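Local coordinates for 199aa long hypothetical Trp repressor binding protein (Sulfolobus tokodaii, PDB 2ZKI) that is of unknown function but, as a flavodoxin-like protein of the WrbA type, probably binds FMN and may act as an NAD(P)H-dependent reductase, at residues F113-E124 / Y161-K169; G147-G158 / D173-F182. All coordinates share one frame; numbering follows the deposited sequence.

In the fold
Contacts 1 and 2, centres about 12 Å apart, are a worked example of how successive loops and helices of a flavodoxin-like fold lock together. Their segments alternate along the chain: 113-124, 147-158, 161-169, 173-182. Contact 1 joins the end of strand 109-115, and the loop after it, to the long loop ahead of helix 174-195. Contact 2 packs that helix on the short helix 150-153 and the turn beyond. The two meet directly, Thr164 with Gly158 and His165 with Glu176, which ties the loop of contact 1 to the helix of contact 2. Both also touch the second subunit, so this part of the flavodoxin-like fold contributes to the four-chain assembly.

Contact 1 of 2, residues F113-E124 / Y161-K169; sequences FTEASTVHGGHE and YGATHLGSK
Leu166 and Thr164 approach His123 from the 161-169 loop, each touching a different part of its imidazole. The CB of Thr164 lies in the ring plane at the edge, 3.4 Å from His123 CD2, while Thr164 CG2 runs alongside Thr114 CG2 at 3.6 Å; its hydroxyl turns to the backbone of Gly158. Leu166 extends with CG trans to its own nitrogen (chi1 173°), which carries CD1 to 3.6 Å from Val119 CA and, set nearly square to the histidine, to 3.7 Å from His123 CE1. Between these two residues, His165 O takes two donors: Ala116 N, nearly in line with the carbonyl, and His123 NE2 at 3.1 Å, which comes in from above the carbonyl plane. Gly167 N returns a bond to Ala116 O. At the other end, Tyr161 CD1 packs on Glu124 CB at 3.6 Å, and Glu124 O sits over one face of the phenol ring; the phenol oxygen reaches His136 of the third subunit. The backbone pairing, a single bridge between Ala116 and Leu166, lays the 161-169 loop alongside the chain as it leaves strand 109-115, at the C-terminal end of the parallel sheet, where flavodoxin-like proteins typically hold their flavin.

Contact 2 of 2, residues G147-G158 / D173-F182; sequences GIPELFQTTTGG and DEMERKIARF. With SO4 (sulfate ion), chain L; SO4 (sulfate ion), chain K; SO4 (sulfate ion), chain M.
A capping box opens helix 174-195, and one of its side chains also bonds to an earlier turn of the chain. Glu176 N donates to Asp173 OD2 at 3.3 Å, and in return Asp173 N donates to Glu176 OE1 at 3.2 Å; both donors stand above the plane of the carboxylate they meet. The other aspartate oxygen serves the opposite segment: Thr156 OG1 donates to Asp173 OD1 over 3.1 Å from the syn side. Were Asp173 replaced by an alanine, Glu176 N would probably lose its side-chain cap and Thr156 OG1 this acceptor, leaving the hydroxyl free to turn. The carboxylate of Glu176 has further partners: OE1 accepts from His165 ND1 and OE2 from Leu166 N.

From the first helical turn, side chains of the helix pack on 147-158. Met175 lies roughly perpendicular to Glu150 and Gln153, its sulfur against the glutamate methylenes and its methyl group near the amide oxygen of Gln153. Ile179 and Phe182 make the apolar part. Ile179 divides its branches: CG2 rests 3.8 Å from Leu151 CD2, whereas CD1 passes 3.9 Å from Thr154 CG2 and close to Gly157 O. The turn 154-157 is braced by Thr154 OG1, which donates to Gly157 O at 2.7 Å. Phe182, with CG trans to its backbone nitrogen (chi1 175°), runs antiparallel to Ile148, and Ile148 CG2 makes a CH-pi contact over the Phe182 ring, 4.0 Å from the centroid and 23° off the normal. Ile144 lines the same cluster, touching Leu151, Ile179 and Phe182.

Arg177, Lys178 and Arg181 gather sulfate ions, presumably carried over from crystallisation, and at the helix start Glu174 N donates to O4 of the chain L sulfate over 2.9 Å.

Contact 1 of 2, residues F113-E124 / Y161-K169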
loop_
_atom_site.group_PDB
_atom_site.type_symbol
_atom_site.label_atom_id
_atom_site.label_comp_id
_atom_site.label_asym_id
_atom_site.label_seq_id
_atom_site.Cartn_x
_atom_site.Cartn_y
_atom_site.Cartn_z
ATOM N N PHE A 113 4.737 -13.800 5.098
ATOM C CA PHE A 113 4.854 -13.752 6.552
ATOM C C PHE A 113 5.980 -12.817 6.993
ATOM O O PHE A 113 6.948 -12.600 6.263
ATOM C CB PHE A 113 5.023 -15.158 7.142
ATOM C CG PHE A 113 6.274 -15.878 6.700
ATOM C CD1 PHE A 113 6.332 -16.516 5.462
ATOM C CD2 PHE A 113 7.380 -15.957 7.544
ATOM C CE1 PHE A 113 7.479 -17.199 5.065
ATOM C CE2 PHE A 113 8.531 -16.636 7.154
ATOM C CZ PHE A 113 8.581 -17.259 5.913
ATOM N N THR A 114 5.837 -12.256 8.190
ATOM C CA THR A 114 6.767 -11.246 8.680
ATOM C C THR A 114 6.888 -11.271 10.207
ATOM O O THR A 114 6.306 -12.132 10.868
ATOM C CB THR A 114 6.392 -9.826 8.150
ATOM O OG1 THR A 114 7.458 -8.909 8.419
ATOM C CG2 THR A 114 5.097 -9.306 8.777
ATOM N N GLU A 115 7.657 -10.332 10.751
ATOM C CA GLU A 115 7.917 -10.243 12.184
ATOM C C GLU A 115 8.262 -8.801 12.531
ATOM O O GLU A 115 8.962 -8.127 11.776
ATOM C CB GLU A 115 9.065 -11.189 12.570
ATOM C CG GLU A 115 9.511 -11.143 14.037
ATOM C CD GLU A 115 10.628 -10.131 14.299
ATOM O OE1 GLU A 115 11.540 -10.009 13.448
ATOM O OE2 GLU A 115 10.596 -9.462 15.358
ATOM N N ALA A 116 7.760 -8.333 13.671
ATOM C CA ALA A 116 8.063 -6.993 14.170
ATOM C C ALA A 116 8.190 -6.991 15.691
ATOM O O ALA A 116 7.510 -7.755 16.384
ATOM C CB ALA A 116 7.001 -6.001 13.722
ATOM N N SER A 117 9.061 -6.125 16.202
ATOM C CA SER A 117 9.300 -6.021 17.640
ATOM C C SER A 117 8.152 -5.323 18.387
ATOM O O SER A 117 7.752 -5.770 19.463
ATOM C CB SER A 117 10.640 -5.335 17.916
ATOM O OG SER A 117 10.736 -4.105 17.220
ATOM N N THR A 118 7.631 -4.239 17.811
ATOM C CA THR A 118 6.517 -3.488 18.409
ATOM C C THR A 118 5.156 -3.961 17.889
ATOM O O THR A 118 5.063 -4.513 16.791
ATOM C CB THR A 118 6.650 -1.968 18.166
ATOM O OG1 THR A 118 6.709 -1.711 16.758
ATOM C CG2 THR A 118 7.900 -1.418 18.833
ATOM N N VAL A 119 4.108 -3.718 18.677
ATOM C CA VAL A 119 2.756 -4.241 18.414
ATOM C C VAL A 119 2.163 -3.843 17.048
ATOM O O VAL A 119 1.484 -4.649 16.409
ATOM C CB VAL A 119 1.776 -3.943 19.601
ATOM C CG1 VAL A 119 1.475 -2.453 19.721
ATOM C CG2 VAL A 119 0.491 -4.758 19.484
ATOM N N HIS A 120 2.426 -2.618 16.603
ATOM C CA HIS A 120 2.000 -2.182 15.270
ATOM C C HIS A 120 3.158 -1.559 14.492
ATOM O O HIS A 120 3.014 -0.491 13.886
ATOM C CB HIS A 120 0.810 -1.217 15.351
ATOM C CG HIS A 120 -0.275 -1.667 16.280
ATOM N ND1 HIS A 120 -0.972 -2.843 16.101
ATOM C CD2 HIS A 120 -0.786 -1.094 17.396
ATOM C CE1 HIS A 120 -1.859 -2.978 17.070
ATOM N NE2 HIS A 120 -1.767 -1.931 17.869
ATOM N N GLY A 121 4.302 -2.241 14.508
ATOM C CA GLY A 121 5.512 -1.753 13.854
ATOM C C GLY A 121 5.881 -2.471 12.569
ATOM O O GLY A 121 7.068 -2.615 12.248
ATOM N N GLY A 122 4.867 -2.922 11.831
ATOM C CA GLY A 122 5.081 -3.523 10.518
ATOM C C GLY A 122 4.595 -4.951 10.382
ATOM O O GLY A 122 5.121 -5.709 9.565
ATOM N N HIS A 123 3.587 -5.317 11.172
ATOM C CA HIS A 123 3.024 -6.669 11.136
ATOM C C HIS A 123 2.139 -6.916 9.920
ATOM O O HIS A 123 1.942 -8.060 9.511
ATOM C CB HIS A 123 2.234 -6.959 12.412
ATOM C CG HIS A 123 3.092 -7.302 13.586
ATOM N ND1 HIS A 123 3.350 -6.413 14.605
ATOM C CD2 HIS A 123 3.760 -8.438 13.898
ATOM C CE1 HIS A 123 4.135 -6.988 15.500
ATOM N NE2 HIS A 123 4.402 -8.216 15.091
ATOM N N GLU A 124 1.611 -5.842 9.343
ATOM C CA GLU A 124 0.636 -5.959 8.262
ATOM C C GLU A 124 0.994 -5.175 6.997
ATOM O O GLU A 124 0.636 -5.592 5.895
ATOM C CB GLU A 124 -0.771 -5.598 8.764
ATOM C CG GLU A 124 -0.888 -4.206 9.364
ATOM C CD GLU A 124 -2.120 -4.020 10.229
ATOM O OE1 GLU A 124 -2.321 -4.804 11.180
ATOM O OE2 GLU A 124 -2.877 -3.068 9.969
ATOM N N TYR A 161 -3.388 -10.844 7.148
ATOM C CA TYR A 161 -2.386 -10.597 6.115
ATOM C C TYR A 161 -1.347 -11.714 6.049
ATOM O O TYR A 161 -0.863 -12.051 4.968
ATOM C CB TYR A 161 -1.716 -9.238 6.344
ATOM C CG TYR A 161 -2.673 -8.071 6.238
ATOM C CD1 TYR A 161 -3.358 -7.600 7.358
ATOM C CD2 TYR A 161 -2.903 -7.443 5.014
ATOM C CE1 TYR A 161 -4.242 -6.529 7.263
ATOM C CE2 TYR A 161 -3.785 -6.373 4.907
ATOM C CZ TYR A 161 -4.450 -5.919 6.035
ATOM O OH TYR A 161 -5.322 -4.858 5.935
ATOM N N GLY A 162 -1.018 -12.286 7.205
ATOM C CA GLY A 162 -0.079 -13.402 7.287
ATOM C C GLY A 162 0.352 -13.720 8.706
ATOM O O GLY A 162 0.006 -13.001 9.648
ATOM N N ALA A 163 1.107 -14.807 8.854
ATOM C CA ALA A 163 1.660 -15.206 10.146
ATOM C C ALA A 163 2.779 -14.262 10.575
ATOM O O ALA A 163 3.637 -13.891 9.769
ATOM C CB ALA A 163 2.169 -16.636 10.084
ATOM N N THR A 164 2.758 -13.864 11.844
ATOM C CA THR A 164 3.782 -12.972 12.383
ATOM C C THR A 164 4.234 -13.404 13.771
ATOM O O THR A 164 3.630 -14.284 14.386
ATOM C CB THR A 164 3.301 -11.497 12.460
ATOM O OG1 THR A 164 2.219 -11.387 13.393
ATOM C CG2 THR A 164 2.855 -10.973 11.093
ATOM N N HIS A 165 5.311 -12.782 14.246
ATOM C CA HIS A 165 5.748 -12.908 15.629
ATOM C C HIS A 165 5.890 -11.524 16.248
ATOM O O HIS A 165 6.380 -10.595 15.600
ATOM C CB HIS A 165 7.073 -13.669 15.723
ATOM C CG HIS A 165 7.691 -13.638 17.088
ATOM N ND1 HIS A 165 7.208 -14.384 18.142
ATOM C CD2 HIS A 165 8.742 -12.937 17.575
ATOM C CE1 HIS A 165 7.940 -14.149 19.216
ATOM N NE2 HIS A 165 8.878 -13.275 18.898
ATOM N N LEU A 166 5.448 -11.395 17.498
ATOM C CA LEU A 166 5.549 -10.139 18.239
ATOM C C LEU A 166 6.696 -10.183 19.245
ATOM O O LEU A 166 6.832 -11.144 20.003
ATOM C CB LEU A 166 4.224 -9.806 18.942
ATOM C CG LEU A 166 4.195 -8.610 19.905
ATOM C CD1 LEU A 166 4.426 -7.303 19.173
ATOM C CD2 LEU A 166 2.893 -8.557 20.685
ATOM N N GLY A 167 7.516 -9.137 19.236
ATOM C CA GLY A 167 8.642 -9.015 20.159
ATOM C C GLY A 167 9.983 -9.355 19.533
ATOM O O GLY A 167 10.047 -9.860 18.403
ATOM N N SER A 168 11.055 -9.075 20.276
ATOM C CA SER A 168 12.422 -9.370 19.836
ATOM C C SER A 168 12.897 -10.760 20.282
ATOM O O SER A 168 14.034 -11.157 20.003
ATOM C CB SER A 168 13.394 -8.278 20.305
ATOM O OG SER A 168 13.278 -8.044 21.698
ATOM N N LYS A 169 12.015 -11.493 20.964
ATOM C CA LYS A 169 12.271 -12.881 21.362
ATOM C C LYS A 169 12.396 -13.785 20.136
ATOM O O LYS A 169 11.963 -13.419 19.039
ATOM C CB LYS A 169 11.149 -13.399 22.276
ATOM C CG LYS A 169 11.050 -12.688 23.626
ATOM C CD LYS A 169 9.723 -12.989 24.322
ATOM C CE LYS A 169 9.496 -12.071 25.522
ATOM N NZ LYS A 169 9.288 -10.641 25.129
HETATM O O HOH W 1 -0.312 -9.945 9.799
#

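Contact 2 of 2, residues G147-G158 / D173-F182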
loop_
_atom_site.group_PDB
_atom_site.type_symbol
_atom_site.label_atom_id
_atom_site.label_comp_id
_atom_site.label_asym_id
_atom_site.label_seq_id
_atom_site.Cartn_x
_atom_site.Cartn_y
_atom_site.Cartn_z
ATOM N N GLY A 147 -9.322 -18.081 8.963
ATOM C CA GLY A 147 -9.674 -19.488 8.769
ATOM C C GLY A 147 -9.814 -20.254 10.072
ATOM O O GLY A 147 -10.833 -20.903 10.308
ATOM N N ILE A 148 -8.788 -20.178 10.914
ATOM C CA ILE A 148 -8.815 -20.826 12.227
ATOM C C ILE A 148 -9.209 -19.849 13.349
ATOM O O ILE A 148 -8.916 -18.652 13.260
ATOM C CB ILE A 148 -7.478 -21.555 12.556
ATOM C CG1 ILE A 148 -6.277 -20.606 12.431
ATOM C CG2 ILE A 148 -7.323 -22.791 11.671
ATOM C CD1 ILE A 148 -5.025 -21.087 13.147
ATOM N N PRO A 149 -9.877 -20.355 14.406
ATOM C CA PRO A 149 -10.337 -19.501 15.507
ATOM C C PRO A 149 -9.214 -18.780 16.265
ATOM O O PRO A 149 -9.480 -17.790 16.953
ATOM C CB PRO A 149 -11.062 -20.484 16.435
ATOM C CG PRO A 149 -10.499 -21.823 16.094
ATOM C CD PRO A 149 -10.248 -21.765 14.624
ATOM N N GLU A 150 -7.981 -19.272 16.135
ATOM C CA GLU A 150 -6.810 -18.658 16.776
ATOM C C GLU A 150 -6.481 -17.270 16.214
ATOM O O GLU A 150 -5.858 -16.453 16.897
ATOM C CB GLU A 150 -5.586 -19.574 16.659
ATOM C CG GLU A 150 -5.536 -20.719 17.677
ATOM C CD GLU A 150 -6.536 -21.846 17.400
ATOM O OE1 GLU A 150 -6.773 -22.662 18.320
ATOM O OE2 GLU A 150 -7.083 -21.924 16.275
ATOM N N LEU A 151 -6.902 -17.015 14.974
ATOM C CA LEU A 151 -6.668 -15.730 14.309
ATOM C C LEU A 151 -7.526 -14.602 14.884
ATOM O O LEU A 151 -7.137 -13.430 14.834
ATOM C CB LEU A 151 -6.869 -15.853 12.795
ATOM C CG LEU A 151 -5.692 -16.446 12.010
ATOM C CD1 LEU A 151 -6.152 -17.016 10.679
ATOM C CD2 LEU A 151 -4.589 -15.416 11.804
ATOM N N PHE A 152 -8.689 -14.963 15.421
ATOM C CA PHE A 152 -9.508 -14.036 16.195
ATOM C C PHE A 152 -8.890 -13.828 17.580
ATOM O O PHE A 152 -8.854 -12.707 18.091
ATOM C CB PHE A 152 -10.931 -14.577 16.363
ATOM C CG PHE A 152 -11.708 -14.705 15.077
ATOM C CD1 PHE A 152 -12.336 -13.597 14.509
ATOM C CD2 PHE A 152 -11.846 -15.946 14.453
ATOM C CE1 PHE A 152 -13.072 -13.717 13.326
ATOM C CE2 PHE A 152 -12.583 -16.076 13.269
ATOM C CZ PHE A 152 -13.197 -14.959 12.708
ATOM N N GLN A 153 -8.397 -14.919 18.166
ATOM C CA GLN A 153 -7.970 -14.958 19.568
ATOM C C GLN A 153 -6.620 -14.308 19.856
ATOM O O GLN A 153 -6.440 -13.699 20.915
ATOM C CB GLN A 153 -7.938 -16.404 20.070
ATOM C CG GLN A 153 -9.305 -17.062 20.192
ATOM C CD GLN A 153 -9.224 -18.555 20.483
ATOM O OE1 GLN A 153 -8.140 -19.143 20.516
ATOM N NE2 GLN A 153 -10.381 -19.175 20.693
ATOM N N THR A 154 -5.676 -14.450 18.926
ATOM C CA THR A 154 -4.289 -14.022 19.149
ATOM C C THR A 154 -4.171 -12.570 19.611
ATOM O O THR A 154 -4.830 -11.677 19.074
ATOM C CB THR A 154 -3.380 -14.281 17.911
ATOM O OG1 THR A 154 -2.043 -13.848 18.195
ATOM C CG2 THR A 154 -3.895 -13.549 16.673
ATOM N N THR A 155 -3.343 -12.360 20.631
ATOM C CA THR A 155 -3.052 -11.025 21.148
ATOM C C THR A 155 -1.584 -10.686 20.907
ATOM O O THR A 155 -1.138 -9.569 21.185
ATOM C CB THR A 155 -3.364 -10.907 22.660
ATOM O OG1 THR A 155 -2.529 -11.806 23.399
ATOM C CG2 THR A 155 -4.830 -11.222 22.943
ATOM N N THR A 156 -0.841 -11.660 20.385
ATOM C CA THR A 156 0.588 -11.501 20.134
ATOM C C THR A 156 0.878 -11.315 18.643
ATOM O O THR A 156 0.811 -10.196 18.138
ATOM C CB THR A 156 1.408 -12.673 20.721
ATOM O OG1 THR A 156 0.761 -13.914 20.410
ATOM C CG2 THR A 156 1.527 -12.536 22.235
ATOM N N GLY A 157 1.193 -12.406 17.949
ATOM C CA GLY A 157 1.499 -12.363 16.522
ATOM C C GLY A 157 0.450 -13.073 15.687
ATOM O O GLY A 157 -0.299 -13.909 16.196
ATOM N N GLY A 158 0.397 -12.736 14.401
ATOM C CA GLY A 158 -0.555 -13.345 13.480
ATOM C C GLY A 158 -1.715 -12.433 13.137
ATOM O O GLY A 158 -2.118 -11.592 13.943
ATOM N N ASP A 173 5.149 -18.351 20.596
ATOM C CA ASP A 173 4.116 -18.877 21.499
ATOM C C ASP A 173 3.135 -19.801 20.766
ATOM O O ASP A 173 3.163 -19.896 19.538
ATOM C CB ASP A 173 3.384 -17.746 22.235
ATOM C CG ASP A 173 2.743 -16.741 21.295
ATOM O OD1 ASP A 173 3.253 -15.606 21.217
ATOM O OD2 ASP A 173 1.729 -17.074 20.645
ATOM N N GLU A 174 2.277 -20.477 21.529
ATOM C CA GLU A 174 1.350 -21.480 20.986
ATOM C C GLU A 174 0.464 -20.944 19.858
ATOM O O GLU A 174 0.315 -21.595 18.822
ATOM C CB GLU A 174 0.482 -22.070 22.104
ATOM C CG GLU A 174 -0.343 -23.287 21.687
ATOM C CD GLU A 174 -1.536 -23.536 22.595
ATOM O OE1 GLU A 174 -1.935 -24.710 22.744
ATOM O OE2 GLU A 174 -2.082 -22.560 23.158
ATOM N N MET A 175 -0.116 -19.764 20.072
ATOM C CA MET A 175 -0.987 -19.114 19.091
ATOM C C MET A 175 -0.298 -18.935 17.742
ATOM O O MET A 175 -0.890 -19.196 16.695
ATOM C CB MET A 175 -1.450 -17.749 19.614
ATOM C CG MET A 175 -2.446 -17.811 20.761
ATOM S SD MET A 175 -4.121 -18.143 20.191
ATOM C CE MET A 175 -4.893 -18.657 21.725
ATOM N N GLU A 176 0.958 -18.502 17.784
ATOM C CA GLU A 176 1.727 -18.175 16.587
ATOM C C GLU A 176 2.088 -19.404 15.752
ATOM O O GLU A 176 2.029 -19.355 14.521
ATOM C CB GLU A 176 2.982 -17.386 16.965
ATOM C CG GLU A 176 2.685 -16.021 17.583
ATOM C CD GLU A 176 3.921 -15.316 18.109
ATOM O OE1 GLU A 176 4.927 -15.992 18.405
ATOM O OE2 GLU A 176 3.882 -14.076 18.238
ATOM N N ARG A 177 2.449 -20.498 16.424
ATOM C CA ARG A 177 2.783 -21.758 15.748
ATOM C C ARG A 177 1.565 -22.356 15.045
ATOM O O ARG A 177 1.682 -22.899 13.944
ATOM C CB ARG A 177 3.352 -22.782 16.734
ATOM C CG ARG A 177 4.556 -22.319 17.539
ATOM C CD ARG A 177 5.161 -23.485 18.302
ATOM N NE ARG A 177 5.466 -23.121 19.683
ATOM C CZ ARG A 177 4.703 -23.432 20.730
ATOM N NH1 ARG A 177 3.583 -24.126 20.564
ATOM N NH2 ARG A 177 5.063 -23.051 21.950
ATOM N N LYS A 178 0.407 -22.256 15.699
ATOM C CA LYS A 178 -0.866 -22.714 15.145
ATOM C C LYS A 178 -1.213 -21.935 13.882
ATOM O O LYS A 178 -1.703 -22.509 12.905
ATOM C CB LYS A 178 -1.990 -22.543 16.171
ATOM C CG LYS A 178 -2.006 -23.555 17.311
ATOM C CD LYS A 178 -2.932 -24.731 17.006
ATOM C CE LYS A 178 -3.526 -25.338 18.282
ATOM N NZ LYS A 178 -2.496 -25.889 19.213
ATOM N N ILE A 179 -0.951 -20.628 13.914
ATOM C CA ILE A 179 -1.242 -19.732 12.796
ATOM C C ILE A 179 -0.257 -19.925 11.639
ATOM O O ILE A 179 -0.648 -19.871 10.470
ATOM C CB ILE A 179 -1.285 -18.250 13.259
ATOM C CG1 ILE A 179 -2.520 -18.009 14.135
ATOM C CG2 ILE A 179 -1.287 -17.293 12.065
ATOM C CD1 ILE A 179 -2.451 -16.753 14.982
ATOM N N ALA A 180 1.011 -20.158 11.972
ATOM C CA ALA A 180 2.048 -20.392 10.964
ATOM C C ALA A 180 1.829 -21.718 10.235
ATOM O O ALA A 180 1.904 -21.774 9.003
ATOM C CB ALA A 180 3.429 -20.343 11.595
ATOM N N ARG A 181 1.543 -22.775 10.996
ATOM C CA ARG A 181 1.225 -24.085 10.422
ATOM C C ARG A 181 -0.006 -24.017 9.523
ATOM O O ARG A 181 -0.072 -24.702 8.499
ATOM C CB ARG A 181 1.042 -25.140 11.520
ATOM C CG ARG A 181 2.358 -25.720 12.018
ATOM C CD ARG A 181 2.174 -26.889 12.973
ATOM N NE ARG A 181 2.179 -26.461 14.369
ATOM C CZ ARG A 181 1.111 -26.456 15.162
ATOM N NH1 ARG A 181 1.225 -26.045 16.416
ATOM N NH2 ARG A 181 -0.067 -26.867 14.710
ATOM N N PHE A 182 -0.968 -23.177 9.906
ATOM C CA PHE A 182 -2.171 -22.968 9.109
ATOM C C PHE A 182 -1.862 -22.302 7.769
ATOM O O PHE A 182 -2.458 -22.650 6.749
ATOM C CB PHE A 182 -3.222 -22.170 9.891
ATOM C CG PHE A 182 -4.445 -21.827 9.084
ATOM C CD1 PHE A 182 -5.289 -22.829 8.612
ATOM C CD2 PHE A 182 -4.749 -20.499 8.785
ATOM C CE1 PHE A 182 -6.417 -22.518 7.859
ATOM C CE2 PHE A 182 -5.876 -20.177 8.034
ATOM C CZ PHE A 182 -6.712 -21.191 7.571
HETATM S S SO4 L . 3.593 -21.243 24.801
HETATM O O1 SO4 L . 3.081 -22.598 24.609
HETATM O O2 SO4 L . 3.896 -21.036 26.214
HETATM O O3 SO4 L . 4.815 -21.074 24.023
HETATM O O4 SO4 L . 2.591 -20.274 24.363
HETATM S S SO4 K . 2.177 -26.843 19.277
HETATM O O1 SO4 K . 1.990 -28.264 19.002
HETATM O O2 SO4 K . 2.599 -26.677 20.663
HETATM O O3 SO4 K . 3.204 -26.301 18.390
HETATM O O4 SO4 K . 0.916 -26.138 19.062
HETATM S S SO4 M . -2.827 -28.435 15.419
HETATM O O1 SO4 M . -1.783 -28.083 16.376
HETATM O O2 SO4 M . -4.010 -27.617 15.671
HETATM O O3 SO4 M . -2.346 -28.204 14.060
HETATM O O4 SO4 M . -3.170 -29.846 15.582
#